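Local atomic coordinates of PPC domain-containing protein (Archaeoglobus fulgidus, PDB entry 2H6L), a protein that is of uncharacterised function but binds zinc and belongs to the PPC (plants and prokaryotes conserved) family, assembling as three copies of one chain. Residues E28-K33 against P86-H91; V62-M67 against E99-H104. All blocks are in the same frame, centred on the assembly; numbering follows the deposited sequence.

Contact 1. Residues E28-K33 against P86-H91. With ZN (zinc ion), chain D.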
ATOM      1  N   GLU A  28       4.831  18.292   9.054  1.00 21.43           N
ATOM      2  CA  GLU A  28       4.313  19.341   9.925  1.00 22.56           C
ATOM      3  C   GLU A  28       3.232  18.743  10.811  1.00 22.10           C
ATOM      4  O   GLU A  28       3.154  19.036  12.004  1.00 22.20           O
ATOM      5  CB  GLU A  28       3.752  20.502   9.101  1.00 25.11           C
ATOM      6  CG  GLU A  28       4.830  21.332   8.412  1.00 28.00           C
ATOM      7  CD  GLU A  28       4.259  22.374   7.469  1.00 31.77           C
ATOM      8  OE1 GLU A  28       3.418  23.185   7.914  1.00 32.88           O
ATOM      9  OE2 GLU A  28       4.653  22.381   6.283  1.00 34.41           O
ATOM     10  N   PHE A  29       2.395  17.895  10.225  1.00 21.55           N
ATOM     11  CA  PHE A  29       1.337  17.250  10.983  1.00 21.42           C
ATOM     12  C   PHE A  29       1.922  16.419  12.129  1.00 22.06           C
ATOM     13  O   PHE A  29       1.461  16.499  13.271  1.00 22.71           O
ATOM     14  CB  PHE A  29       0.526  16.333  10.074  1.00 21.17           C
ATOM     15  CG  PHE A  29      -0.465  15.493  10.813  1.00 20.21           C
ATOM     16  CD1 PHE A  29      -1.581  16.073  11.400  1.00 18.64           C
ATOM     17  CD2 PHE A  29      -0.263  14.123  10.959  1.00 19.79           C
ATOM     18  CE1 PHE A  29      -2.483  15.303  12.127  1.00 21.11           C
ATOM     19  CE2 PHE A  29      -1.158  13.342  11.680  1.00 18.97           C
ATOM     20  CZ  PHE A  29      -2.273  13.934  12.268  1.00 19.46           C
ATOM     21  N   LEU A  30       2.936  15.619  11.815  1.00 20.86           N
ATOM     22  CA  LEU A  30       3.579  14.759  12.804  1.00 20.83           C
ATOM     23  C   LEU A  30       4.166  15.553  13.967  1.00 20.19           C
ATOM     24  O   LEU A  30       4.020  15.162  15.127  1.00 17.84           O
ATOM     25  CB  LEU A  30       4.675  13.918  12.131  1.00 18.78           C
ATOM     26  CG  LEU A  30       4.168  13.046  10.972  1.00 19.66           C
ATOM     27  CD1 LEU A  30       5.329  12.415  10.203  1.00 20.16           C
ATOM     28  CD2 LEU A  30       3.259  11.978  11.540  1.00 16.87           C
ATOM     29  N   GLU A  31       4.837  16.659  13.655  1.00 22.40           N
ATOM     30  CA  GLU A  31       5.442  17.510  14.683  1.00 24.83           C
ATOM     31  C   GLU A  31       4.357  18.065  15.602  1.00 24.54           C
ATOM     32  O   GLU A  31       4.510  18.099  16.822  1.00 22.84           O
ATOM     33  CB  GLU A  31       6.203  18.674  14.036  1.00 28.86           C
ATOM     34  CG  GLU A  31       7.416  18.272  13.199  1.00 35.76           C
ATOM     35  CD  GLU A  31       8.695  18.151  14.018  1.00 40.84           C
ATOM     36  OE1 GLU A  31       8.670  17.478  15.072  1.00 43.50           O
ATOM     37  OE2 GLU A  31       9.728  18.725  13.603  1.00 41.44           O
ATOM     38  N   GLU A  32       3.254  18.494  15.001  1.00 25.34           N
ATOM     39  CA  GLU A  32       2.136  19.053  15.749  1.00 25.17           C
ATOM     40  C   GLU A  32       1.517  18.046  16.705  1.00 22.49           C
ATOM     41  O   GLU A  32       1.168  18.383  17.840  1.00 22.22           O
ATOM     42  CB  GLU A  32       1.074  19.568  14.778  1.00 30.31           C
ATOM     43  CG  GLU A  32      -0.248  19.928  15.427  1.00 37.94           C
ATOM     44  CD  GLU A  32      -1.250  20.459  14.428  1.00 41.80           C
ATOM     45  OE1 GLU A  32      -1.527  19.751  13.435  1.00 44.38           O
ATOM     46  OE2 GLU A  32      -1.760  21.583  14.636  1.00 44.53           O
ATOM     47  N   LYS A  33       1.377  16.807  16.249  1.00 21.24           N
ATOM     48  CA  LYS A  33       0.789  15.761  17.078  1.00 21.48           C
ATOM     49  C   LYS A  33       1.829  15.035  17.915  1.00 21.13           C
ATOM     50  O   LYS A  33       1.486  14.299  18.831  1.00 22.10           O
ATOM     51  CB  LYS A  33       0.046  14.742  16.206  1.00 22.04           C
ATOM     52  CG  LYS A  33      -1.158  15.309  15.479  1.00 24.29           C
ATOM     53  CD  LYS A  33      -2.225  15.784  16.460  1.00 26.85           C
ATOM     54  CE  LYS A  33      -3.379  16.471  15.740  1.00 28.64           C
ATOM     55  NZ  LYS A  33      -4.415  16.969  16.696  1.00 30.97           N
ATOM     56  N   PRO A  86      10.583  13.720  13.902  1.00 31.87           N
ATOM     57  CA  PRO A  86       9.903  12.777  13.008  1.00 30.24           C
ATOM     58  C   PRO A  86      10.382  12.883  11.559  1.00 28.68           C
ATOM     59  O   PRO A  86      10.360  13.957  10.953  1.00 27.81           O
ATOM     60  CB  PRO A  86       8.425  13.133  13.189  1.00 29.99           C
ATOM     61  CG  PRO A  86       8.457  14.564  13.666  1.00 31.65           C
ATOM     62  CD  PRO A  86       9.621  14.579  14.607  1.00 30.90           C
ATOM     63  N   PHE A  87      10.824  11.754  11.017  1.00 25.68           N
ATOM     64  CA  PHE A  87      11.334  11.704   9.654  1.00 23.99           C
ATOM     65  C   PHE A  87      10.548  10.714   8.789  1.00 22.71           C
ATOM     66  O   PHE A  87      10.356   9.561   9.174  1.00 20.28           O
ATOM     67  CB  PHE A  87      12.805  11.306   9.681  1.00 23.39           C
ATOM     68  CG  PHE A  87      13.410  11.150   8.323  1.00 25.57           C
ATOM     69  CD1 PHE A  87      13.721  12.264   7.554  1.00 25.42           C
ATOM     70  CD2 PHE A  87      13.659   9.884   7.805  1.00 23.50           C
ATOM     71  CE1 PHE A  87      14.275  12.123   6.288  1.00 25.83           C
ATOM     72  CE2 PHE A  87      14.211   9.729   6.540  1.00 25.13           C
ATOM     73  CZ  PHE A  87      14.521  10.852   5.777  1.00 25.30           C
ATOM     74  N   CYS A  88      10.100  11.169   7.621  1.00 23.00           N
ATOM     75  CA  CYS A  88       9.330  10.324   6.711  1.00 20.77           C
ATOM     76  C   CYS A  88      10.192   9.626   5.661  1.00 19.71           C
ATOM     77  O   CYS A  88      11.065  10.240   5.056  1.00 19.29           O
ATOM     78  CB  CYS A  88       8.259  11.147   5.975  1.00 20.48           C
ATOM     79  SG  CYS A  88       6.932  11.841   6.993  1.00 25.69           S
ATOM     80  N   HIS A  89       9.935   8.334   5.464  1.00 17.97           N
ATOM     81  CA  HIS A  89      10.613   7.537   4.454  1.00 15.17           C
ATOM     82  C   HIS A  89       9.466   7.040   3.590  1.00 14.66           C
ATOM     83  O   HIS A  89       8.707   6.168   4.004  1.00 16.15           O
ATOM     84  CB  HIS A  89      11.328   6.335   5.060  1.00 15.24           C
ATOM     85  CG  HIS A  89      12.067   5.516   4.049  1.00 17.90           C
ATOM     86  ND1 HIS A  89      12.684   4.322   4.358  1.00 17.91           N
ATOM     87  CD2 HIS A  89      12.292   5.726   2.730  1.00 16.76           C
ATOM     88  CE1 HIS A  89      13.256   3.834   3.274  1.00 17.48           C
ATOM     89  NE2 HIS A  89      13.035   4.666   2.271  1.00 18.22           N
ATOM     90  N   ILE A  90       9.345   7.583   2.388  1.00 16.00           N
ATOM     91  CA  ILE A  90       8.239   7.213   1.516  1.00 16.99           C
ATOM     92  C   ILE A  90       8.632   6.780   0.119  1.00 16.25           C
ATOM     93  O   ILE A  90       9.504   7.375  -0.508  1.00 17.30           O
ATOM     94  CB  ILE A  90       7.260   8.400   1.364  1.00 16.58           C
ATOM     95  CG1 ILE A  90       6.813   8.881   2.741  1.00 16.09           C
ATOM     96  CG2 ILE A  90       6.064   7.989   0.498  1.00 16.28           C
ATOM     97  CD1 ILE A  90       6.155  10.246   2.722  1.00 17.37           C
ATOM     98  N   HIS A  91       7.968   5.740  -0.371  1.00 15.29           N
ATOM     99  CA  HIS A  91       8.203   5.258  -1.719  1.00 16.10           C
ATOM    100  C   HIS A  91       6.898   5.447  -2.476  1.00 16.91           C
ATOM    101  O   HIS A  91       5.816   5.306  -1.902  1.00 17.88           O
ATOM    102  CB  HIS A  91       8.623   3.784  -1.712  1.00 17.29           C
ATOM    103  CG  HIS A  91      10.079   3.577  -1.424  1.00 19.09           C
ATOM    104  ND1 HIS A  91      10.763   2.443  -1.807  1.00 22.16           N
ATOM    105  CD2 HIS A  91      10.987   4.373  -0.810  1.00 16.96           C
ATOM    106  CE1 HIS A  91      12.029   2.550  -1.445  1.00 18.94           C
ATOM    107  NE2 HIS A  91      12.191   3.712  -0.838  1.00 17.56           N
TER
HETATM  108 ZN    ZN D 401      13.817   4.754   0.214  1.00 26.53          ZN

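Contact 2. Residues V62-M67 against E99-H104. With ZN (zinc ion), chain D.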
ATOM      1  N   VAL A  62      20.049   8.578  -6.899  1.00 22.89           N
ATOM      2  CA  VAL A  62      20.044   9.094  -8.257  1.00 22.54           C
ATOM      3  C   VAL A  62      18.611   9.565  -8.447  1.00 23.79           C
ATOM      4  O   VAL A  62      17.700   8.750  -8.550  1.00 24.18           O
ATOM      5  CB  VAL A  62      20.357   7.987  -9.275  1.00 22.58           C
ATOM      6  CG1 VAL A  62      20.300   8.539 -10.681  1.00 21.53           C
ATOM      7  CG2 VAL A  62      21.738   7.397  -8.993  1.00 24.54           C
ATOM      8  N   LYS A  63      18.407  10.876  -8.482  1.00 24.00           N
ATOM      9  CA  LYS A  63      17.062  11.410  -8.606  1.00 24.24           C
ATOM     10  C   LYS A  63      16.571  11.714 -10.009  1.00 24.58           C
ATOM     11  O   LYS A  63      17.350  11.892 -10.948  1.00 23.73           O
ATOM     12  CB  LYS A  63      16.910  12.655  -7.725  1.00 27.72           C
ATOM     13  CG  LYS A  63      17.926  13.754  -7.982  1.00 32.00           C
ATOM     14  CD  LYS A  63      17.693  14.952  -7.064  1.00 33.06           C
ATOM     15  CE  LYS A  63      17.817  14.570  -5.596  1.00 35.64           C
ATOM     16  NZ  LYS A  63      17.510  15.712  -4.684  1.00 38.70           N
ATOM     17  N   LYS A  64      15.249  11.747 -10.134  1.00 22.76           N
ATOM     18  CA  LYS A  64      14.588  12.030 -11.393  1.00 22.74           C
ATOM     19  C   LYS A  64      13.544  13.110 -11.141  1.00 21.03           C
ATOM     20  O   LYS A  64      12.782  13.041 -10.173  1.00 18.88           O
ATOM     21  CB  LYS A  64      13.913  10.769 -11.944  1.00 22.08           C
ATOM     22  CG  LYS A  64      13.245  10.982 -13.294  1.00 23.31           C
ATOM     23  CD  LYS A  64      12.613   9.711 -13.832  1.00 24.10           C
ATOM     24  CE  LYS A  64      12.060   9.949 -15.224  1.00 23.81           C
ATOM     25  NZ  LYS A  64      13.095  10.582 -16.092  1.00 22.73           N
ATOM     26  N   GLU A  65      13.531  14.118 -12.002  1.00 21.74           N
ATOM     27  CA  GLU A  65      12.579  15.210 -11.876  1.00 21.95           C
ATOM     28  C   GLU A  65      11.430  14.955 -12.815  1.00 21.16           C
ATOM     29  O   GLU A  65      11.628  14.499 -13.937  1.00 22.60           O
ATOM     30  CB  GLU A  65      13.237  16.543 -12.229  1.00 25.40           C
ATOM     31  CG  GLU A  65      14.126  17.101 -11.137  1.00 30.27           C
ATOM     32  CD  GLU A  65      14.855  18.354 -11.577  1.00 33.59           C
ATOM     33  OE1 GLU A  65      15.911  18.230 -12.235  1.00 35.25           O
ATOM     34  OE2 GLU A  65      14.360  19.463 -11.276  1.00 35.69           O
ATOM     35  N   LEU A  66      10.229  15.241 -12.339  1.00 22.85           N
ATOM     36  CA  LEU A  66       9.020  15.063 -13.126  1.00 24.82           C
ATOM     37  C   LEU A  66       8.201  16.334 -12.994  1.00 24.92           C
ATOM     38  O   LEU A  66       7.623  16.592 -11.943  1.00 24.01           O
ATOM     39  CB  LEU A  66       8.214  13.881 -12.596  1.00 26.21           C
ATOM     40  CG  LEU A  66       8.842  12.496 -12.752  1.00 29.35           C
ATOM     41  CD1 LEU A  66       8.114  11.519 -11.851  1.00 27.55           C
ATOM     42  CD2 LEU A  66       8.777  12.053 -14.217  1.00 28.22           C
HETATM   43  N   MSE A  67       8.171  17.132 -14.054  1.00 26.88           N
HETATM   44  CA  MSE A  67       7.418  18.374 -14.041  1.00 29.69           C
HETATM   45  C   MSE A  67       6.165  18.256 -14.900  1.00 29.52           C
HETATM   46  O   MSE A  67       5.926  19.047 -15.816  1.00 28.17           O
HETATM   47  CB  MSE A  67       8.303  19.534 -14.508  1.00 35.29           C
HETATM   48  CG  MSE A  67       9.421  19.877 -13.519  1.00 43.03           C
HETATM   49 SE   MSE A  67      10.622  21.299 -14.090  1.00 56.73          SE
HETATM   50  CE  MSE A  67       9.496  22.828 -13.711  1.00 51.56           C
ATOM     51  N   GLU A  99       2.055   4.983 -18.412  1.00 30.49           N
ATOM     52  CA  GLU A  99       3.214   5.819 -18.107  1.00 29.53           C
ATOM     53  C   GLU A  99       3.402   5.783 -16.599  1.00 27.98           C
ATOM     54  O   GLU A  99       2.737   6.514 -15.865  1.00 27.31           O
ATOM     55  CB  GLU A  99       2.970   7.261 -18.558  1.00 30.80           C
ATOM     56  CG  GLU A  99       4.210   8.156 -18.519  1.00 31.25           C
ATOM     57  CD  GLU A  99       3.879   9.625 -18.743  1.00 31.03           C
ATOM     58  OE1 GLU A  99       2.895   9.913 -19.452  1.00 35.18           O
ATOM     59  OE2 GLU A  99       4.606  10.495 -18.219  1.00 28.41           O
ATOM     60  N   VAL A 100       4.305   4.928 -16.134  1.00 26.73           N
ATOM     61  CA  VAL A 100       4.531   4.802 -14.702  1.00 25.97           C
ATOM     62  C   VAL A 100       5.979   5.014 -14.285  1.00 25.24           C
ATOM     63  O   VAL A 100       6.903   4.527 -14.931  1.00 23.42           O
ATOM     64  CB  VAL A 100       4.073   3.420 -14.194  1.00 26.62           C
ATOM     65  CG1 VAL A 100       4.257   3.333 -12.691  1.00 26.71           C
ATOM     66  CG2 VAL A 100       2.613   3.187 -14.575  1.00 25.69           C
ATOM     67  N   TYR A 101       6.152   5.741 -13.185  1.00 24.15           N
ATOM     68  CA  TYR A 101       7.468   6.039 -12.627  1.00 23.34           C
ATOM     69  C   TYR A 101       7.391   5.607 -11.173  1.00 22.94           C
ATOM     70  O   TYR A 101       6.306   5.581 -10.595  1.00 22.96           O
ATOM     71  CB  TYR A 101       7.744   7.541 -12.672  1.00 22.87           C
ATOM     72  CG  TYR A 101       7.618   8.163 -14.040  1.00 22.99           C
ATOM     73  CD1 TYR A 101       8.630   8.030 -14.989  1.00 24.29           C
ATOM     74  CD2 TYR A 101       6.491   8.908 -14.380  1.00 23.75           C
ATOM     75  CE1 TYR A 101       8.522   8.630 -16.245  1.00 23.57           C
ATOM     76  CE2 TYR A 101       6.375   9.510 -15.628  1.00 23.04           C
ATOM     77  CZ  TYR A 101       7.390   9.373 -16.552  1.00 23.41           C
ATOM     78  OH  TYR A 101       7.285   9.997 -17.764  1.00 25.91           O
ATOM     79  N   GLY A 102       8.526   5.264 -10.575  1.00 20.91           N
ATOM     80  CA  GLY A 102       8.503   4.851  -9.185  1.00 19.87           C
ATOM     81  C   GLY A 102       9.837   5.015  -8.491  1.00 19.89           C
ATOM     82  O   GLY A 102      10.881   5.034  -9.144  1.00 19.45           O
ATOM     83  N   GLY A 103       9.808   5.138  -7.169  1.00 20.96           N
ATOM     84  CA  GLY A 103      11.045   5.273  -6.426  1.00 19.22           C
ATOM     85  C   GLY A 103      10.919   5.889  -5.054  1.00 19.71           C
ATOM     86  O   GLY A 103       9.826   6.001  -4.492  1.00 19.45           O
ATOM     87  N   HIS A 104      12.070   6.273  -4.514  1.00 18.38           N
ATOM     88  CA  HIS A 104      12.161   6.922  -3.220  1.00 17.77           C
ATOM     89  C   HIS A 104      11.612   8.332  -3.472  1.00 17.39           C
ATOM     90  O   HIS A 104      11.986   8.981  -4.449  1.00 18.60           O
ATOM     91  CB  HIS A 104      13.634   6.987  -2.792  1.00 17.33           C
ATOM     92  CG  HIS A 104      13.854   7.590  -1.441  1.00 17.15           C
ATOM     93  ND1 HIS A 104      14.003   6.831  -0.301  1.00 17.10           N
ATOM     94  CD2 HIS A 104      13.932   8.884  -1.046  1.00 14.78           C
ATOM     95  CE1 HIS A 104      14.161   7.631   0.740  1.00 17.36           C
ATOM     96  NE2 HIS A 104      14.120   8.881   0.314  1.00 19.38           N
TER
HETATM   97 ZN    ZN D 401      13.817   4.754   0.214  1.00 26.53          ZN

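Contact 1. Residues E28-K33 against P86-H91
L30 overlaps both P86 and C88. Its CB rests on CB of P86 at 4.0 Å, and its CD1 methyl meets SG of C88 at 3.6 Å. CG lies anti to the carbonyl carbon (chi1 -58°) and the chain then runs extended, which carries CD1 along the strand to the sulfur. A leucine suits this place because its branched end fills the buried seam, where a small cysteine leaves room for a methyl. The compact ring of P86 suits its own, giving CB of L30 and the E31 carboxylate an apolar surface. E31, at the exposed margin, bends at chi2 (-87°) and crosses the proline ring at about a right angle, with OE1 3.1 Å from CD of P86. No hydrogen bond forms; that carbon, beside the ring nitrogen, is slightly electropositive and probably tolerates the oxygen. OE2 has a long, weak ion pair with K85. An alanine in place of P86 would lose CG and CD and is likely to leave the E31 carboxylate without the ring it lies across, free to turn.

The axes of helix 28-33 and strand 86-91 run roughly antiparallel, at 147°, and approach to 8.6 Å; OE2 of E27, one turn before E31, accepts a hydrogen bond from N of C88. While P86 and C88 meet the helix, H89 and H91 each bind zinc through NE2, at 2.2 Å; ND1 of H89 is hydrogen-bonded to OE1 of E114 of the second subunit. This is a helix laid on the antiparallel sheet of this PPC domain, with a histidine metal site at the subunit boundary.

Contact 2. Residues V62-M67 against E99-H104
Y101 presents one face of its ring to L66, whose CD2 methyl stands over the centre, 3.7 Å from the centroid and only 8° off the normal: a CH-pi contact. The companion methyl CD1 leans on the same ring nearer its root, 4.0 Å from CG of Y101. Leucine suits the spot by offering two methyls to a flat aromatic surface, tyrosine because its apolar ring has a tip that can find a polar mate. K64 comes in obliquely, its CE 3.9 Å from CE1 of Y101. Its extended first three torsions, with CG anti to the backbone N (chi1 -178°), reach CE out to the ring, and the bend at chi4 turns only NZ.

One step outward, the phenol is held by its own strand. OH of Y101 donates to OE2 of E99 over 2.8 Å, arriving on the anti side and 26° out of the carboxylate plane. OE1 of E68 lies close to OE2 of E99, and the phenol's donation to that oxygen may ease the like charges. By backbone bonds strand 60-66 joins strand 45-55 (K64 with I51, L66 with A49), Y101 and G103 join L94 and V92 of strand 85-96, and G102 the second subunit. K64 and Y101 also rest on I51.

Farther along, G103 takes backbone angles that a side chain would hardly allow, since a beta carbon would collide with O of G102, and H104 follows, binding zinc through ND1 at 2.1 Å. Side chains of strands 60-66 and 99-110 thus face each other across the curl of the PPC domain's antiparallel sheet, the latter strand also carrying a zinc ligand.

In the fold
After strands 2-7 and 10-15 the chain forms helix 22-33, which supplies residues 28-33 of contact 1. It then builds strands 38-43 and 45-55 before reaching 62-67, the opening half of contact 2. Residues 86-91 close the loop of contact 1, and 99-104 afterwards close that of contact 2, so the two loops cross, their segments alternating. Contact 1 ties the helix to strand 85-96; contact 2 brings side chains of strands 60-66 and 99-110 together across the curl of the sheet. Strands 85-96 and 99-110 are sequential neighbours in the same sheet, and although the contact centres are about 21 Å apart, H89, H91 and H104 converge on one zinc ion.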